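Local coordinates for protein GTP cyclohydrolase 1 type 2 homolog (Staphylococcus aureus subsp. aureus, PDB 3LNL) that is of unknown function but forms a toroid-shaped hexamer of the NIF3 family, binds a pair of zinc ions in each subunit and carries a PII-like domain, at residues Y293-V298 / L316-H321. The protein carries 2 engineered substitutions. Sequence-based numbering, arbitrary orientation.
Sequences YEYQAV and LDAKIH
Tyr295 reaches from helix 294-299 to helix 312-321 and sets its hydroxyl against Asp317 and Ala318 and its ring carbon CE2 beside His321. The two helices follow strands 279-285 and 304-307, which run parallel and adjacent, so the contact belongs to an alpha/beta layer in the C-terminal NIF3 domain. The axes of helical segments 294-298 and 316-321 run at 27° and come no closer than 12.0 Å. That distance is bridged mainly by one side chain. The CB of Tyr295 does not point straight at the facing helix, but a chi1 of -63°, with CG beside the backbone N, directs the ring toward it. Tyr295 OH sits 3.5 Å from Asp317 CB and 3.4 Å from Ala318 N. The angle at that amide is poor, and no hydrogen bond crosses the contact. The grip is van der Waals contact.

His321 lies one turn further on and borders the same ring. Its imidazole crosses the Tyr295 ring at about a right angle, with the planes at 78°. Tyr295 CE2 is 4.0 Å from both His321 CB and His321 CD2. Ile320 CG2 lies over the centre of one face of the His321 imidazole, 3.8 Å above its plane. Beneath the helices, Glu294 and Ala318 both touch Leu325 of strand 325-327, and Tyr295 also packs on Val323. Asp317 turns its polar end to the subunit interface, where OD1 is hydrogen-bonded to Tyr84 OH of the second subunit. Tyr295 OH meets Asp317 at CB and the backbone C, not at the carboxylate. At the histidine, Tyr295 OH lies at the ring edge, near the imidazole plane, 3.6 Å from His321 CD2.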
ATOM      1  N   TYR B 293     -23.904  -0.158   1.869  1.00 13.09           N
ATOM      2  CA  TYR B 293     -24.611  -1.460   2.075  1.00 13.75           C
ATOM      3  C   TYR B 293     -25.927  -1.565   1.334  1.00 13.39           C
ATOM      4  O   TYR B 293     -26.563  -2.623   1.369  1.00 13.05           O
ATOM      5  CB  TYR B 293     -24.864  -1.732   3.588  1.00 13.85           C
ATOM      6  CG  TYR B 293     -23.616  -2.047   4.348  1.00 13.39           C
ATOM      7  CD1 TYR B 293     -22.872  -1.046   4.934  1.00 15.34           C
ATOM      8  CD2 TYR B 293     -23.190  -3.362   4.498  1.00 15.62           C
ATOM      9  CE1 TYR B 293     -21.684  -1.347   5.659  1.00 17.88           C
ATOM     10  CE2 TYR B 293     -22.032  -3.672   5.213  1.00 16.96           C
ATOM     11  CZ  TYR B 293     -21.302  -2.655   5.787  1.00 18.00           C
ATOM     12  OH  TYR B 293     -20.181  -2.948   6.474  1.00 19.99           O
ATOM     13  N   GLU B 294     -26.329  -0.505   0.629  1.00 13.38           N
ATOM     14  CA  GLU B 294     -27.683  -0.478   0.037  1.00 13.07           C
ATOM     15  C   GLU B 294     -27.897  -1.498  -1.064  1.00 13.30           C
ATOM     16  O   GLU B 294     -28.987  -2.097  -1.158  1.00 11.80           O
ATOM     17  CB  GLU B 294     -28.107   0.929  -0.419  1.00 13.70           C
ATOM     18  CG  GLU B 294     -27.325   1.614  -1.560  1.00 13.77           C
ATOM     19  CD  GLU B 294     -26.020   2.286  -1.115  1.00 13.10           C
ATOM     20  OE1 GLU B 294     -25.503   1.930  -0.023  1.00 13.85           O
ATOM     21  OE2 GLU B 294     -25.495   3.151  -1.885  1.00 15.15           O
ATOM     22  N   TYR B 295     -26.882  -1.697  -1.900  1.00 12.67           N
ATOM     23  CA  TYR B 295     -26.999  -2.647  -3.010  1.00 12.52           C
ATOM     24  C   TYR B 295     -27.100  -4.094  -2.471  1.00 13.78           C
ATOM     25  O   TYR B 295     -27.903  -4.896  -2.954  1.00 13.34           O
ATOM     26  CB  TYR B 295     -25.864  -2.450  -4.033  1.00 13.01           C
ATOM     27  CG  TYR B 295     -25.951  -1.101  -4.661  1.00 12.19           C
ATOM     28  CD1 TYR B 295     -25.211  -0.039  -4.167  1.00 10.62           C
ATOM     29  CD2 TYR B 295     -26.830  -0.859  -5.735  1.00 12.33           C
ATOM     30  CE1 TYR B 295     -25.334   1.256  -4.728  1.00 12.31           C
ATOM     31  CE2 TYR B 295     -26.961   0.411  -6.285  1.00 12.29           C
ATOM     32  CZ  TYR B 295     -26.220   1.474  -5.757  1.00 16.14           C
ATOM     33  OH  TYR B 295     -26.357   2.738  -6.275  1.00 15.78           O
ATOM     34  N   GLN B 296     -26.303  -4.395  -1.446  1.00 14.41           N
ATOM     35  CA  GLN B 296     -26.324  -5.702  -0.784  1.00 15.77           C
ATOM     36  C   GLN B 296     -27.651  -5.937  -0.047  1.00 14.70           C
ATOM     37  O   GLN B 296     -28.248  -7.005  -0.148  1.00 14.70           O
ATOM     38  CB  GLN B 296     -25.132  -5.779   0.141  1.00 16.08           C
ATOM     39  CG  GLN B 296     -24.838  -7.095   0.773  1.00 21.94           C
ATOM     40  CD  GLN B 296     -23.410  -7.101   1.320  1.00 27.22           C
ATOM     41  OE1 GLN B 296     -22.485  -7.338   0.568  1.00 31.13           O
ATOM     42  NE2 GLN B 296     -23.235  -6.777   2.620  1.00 26.89           N
ATOM     43  N   ALA B 297     -28.173  -4.885   0.580  1.00 13.59           N
ATOM     44  CA  ALA B 297     -29.493  -4.936   1.202  1.00 13.73           C
ATOM     45  C   ALA B 297     -30.561  -5.324   0.195  1.00 14.41           C
ATOM     46  O   ALA B 297     -31.410  -6.206   0.479  1.00 13.68           O
ATOM     47  CB  ALA B 297     -29.842  -3.632   1.873  1.00 11.94           C
ATOM     48  N   VAL B 298     -30.519  -4.708  -0.987  1.00 14.96           N
ATOM     49  CA  VAL B 298     -31.487  -5.095  -2.023  1.00 15.80           C
ATOM     50  C   VAL B 298     -31.283  -6.556  -2.439  1.00 16.87           C
ATOM     51  O   VAL B 298     -32.249  -7.296  -2.553  1.00 15.86           O
ATOM     52  CB  VAL B 298     -31.510  -4.102  -3.185  1.00 15.12           C
ATOM     53  CG1 VAL B 298     -32.340  -4.684  -4.376  1.00 17.64           C
ATOM     54  CG2 VAL B 298     -32.054  -2.784  -2.671  1.00 13.25           C
ATOM     55  N   LEU B 316     -28.328   9.812  -6.084  1.00 12.03           N
ATOM     56  CA  LEU B 316     -28.465   9.785  -7.554  1.00 12.45           C
ATOM     57  C   LEU B 316     -28.241   8.374  -8.141  1.00 11.61           C
ATOM     58  O   LEU B 316     -29.015   7.891  -8.939  1.00 10.35           O
ATOM     59  CB  LEU B 316     -27.493  10.780  -8.207  1.00 12.97           C
ATOM     60  CG  LEU B 316     -27.836  11.184  -9.652  1.00 17.33           C
ATOM     61  CD1 LEU B 316     -29.139  11.999  -9.640  1.00 19.95           C
ATOM     62  CD2 LEU B 316     -26.685  11.980 -10.291  1.00 20.11           C
ATOM     63  N   ASP B 317     -27.134   7.747  -7.755  1.00 12.31           N
ATOM     64  CA  ASP B 317     -26.825   6.373  -8.144  1.00 12.04           C
ATOM     65  C   ASP B 317     -27.962   5.411  -7.757  1.00 12.81           C
ATOM     66  O   ASP B 317     -28.448   4.617  -8.612  1.00 12.68           O
ATOM     67  CB  ASP B 317     -25.514   5.901  -7.489  1.00 11.21           C
ATOM     68  CG  ASP B 317     -24.318   6.636  -8.040  1.00 13.46           C
ATOM     69  OD1 ASP B 317     -24.489   7.391  -9.004  1.00 16.05           O
ATOM     70  OD2 ASP B 317     -23.218   6.501  -7.499  1.00 15.96           O
ATOM     71  N   ALA B 318     -28.376   5.476  -6.496  1.00 11.73           N
ATOM     72  CA  ALA B 318     -29.477   4.631  -6.005  1.00 12.52           C
ATOM     73  C   ALA B 318     -30.758   4.805  -6.850  1.00 12.87           C
ATOM     74  O   ALA B 318     -31.345   3.817  -7.302  1.00 12.01           O
ATOM     75  CB  ALA B 318     -29.761   4.912  -4.515  1.00 12.01           C
ATOM     76  N   LYS B 319     -31.119   6.061  -7.125  1.00 12.91           N
ATOM     77  CA  LYS B 319     -32.308   6.358  -7.921  1.00 13.62           C
ATOM     78  C   LYS B 319     -32.229   5.688  -9.306  1.00 13.22           C
ATOM     79  O   LYS B 319     -33.172   4.964  -9.732  1.00 13.14           O
ATOM     80  CB  LYS B 319     -32.519   7.867  -8.087  1.00 13.65           C
ATOM     81  CG  LYS B 319     -33.885   8.208  -8.766  1.00 17.71           C
ATOM     82  CD  LYS B 319     -34.384   9.619  -8.430  1.00 20.93           C
ATOM     83  CE  LYS B 319     -35.719   9.944  -9.147  1.00 23.67           C
ATOM     84  NZ  LYS B 319     -36.883   9.364  -8.360  1.00 22.93           N
ATOM     85  N   ILE B 320     -31.124   5.900 -10.000  1.00 13.02           N
ATOM     86  CA  ILE B 320     -31.015   5.364 -11.348  1.00 13.39           C
ATOM     87  C   ILE B 320     -31.022   3.831 -11.352  1.00 13.09           C
ATOM     88  O   ILE B 320     -31.522   3.205 -12.272  1.00 11.81           O
ATOM     89  CB  ILE B 320     -29.800   5.951 -12.105  1.00 13.85           C
ATOM     90  CG1 ILE B 320     -30.092   5.887 -13.638  1.00 17.41           C
ATOM     91  CG2 ILE B 320     -28.540   5.179 -11.810  1.00 16.15           C
ATOM     92  CD1 ILE B 320     -29.112   6.650 -14.530  1.00 13.72           C
ATOM     93  N   HIS B 321     -30.505   3.210 -10.296  1.00 12.14           N
ATOM     94  CA  HIS B 321     -30.520   1.765 -10.216  1.00 13.30           C
ATOM     95  C   HIS B 321     -31.784   1.194  -9.559  1.00 13.69           C
ATOM     96  O   HIS B 321     -31.902   0.009  -9.408  1.00 14.03           O
ATOM     97  CB  HIS B 321     -29.291   1.276  -9.461  1.00 13.59           C
ATOM     98  CG  HIS B 321     -27.999   1.559 -10.162  1.00 14.48           C
ATOM     99  ND1 HIS B 321     -27.700   1.055 -11.413  1.00 17.52           N
ATOM    100  CD2 HIS B 321     -26.937   2.302  -9.785  1.00 14.02           C
ATOM    101  CE1 HIS B 321     -26.514   1.505 -11.782  1.00 18.66           C
ATOM    102  NE2 HIS B 321     -26.033   2.266 -10.810  1.00 17.94           N
TER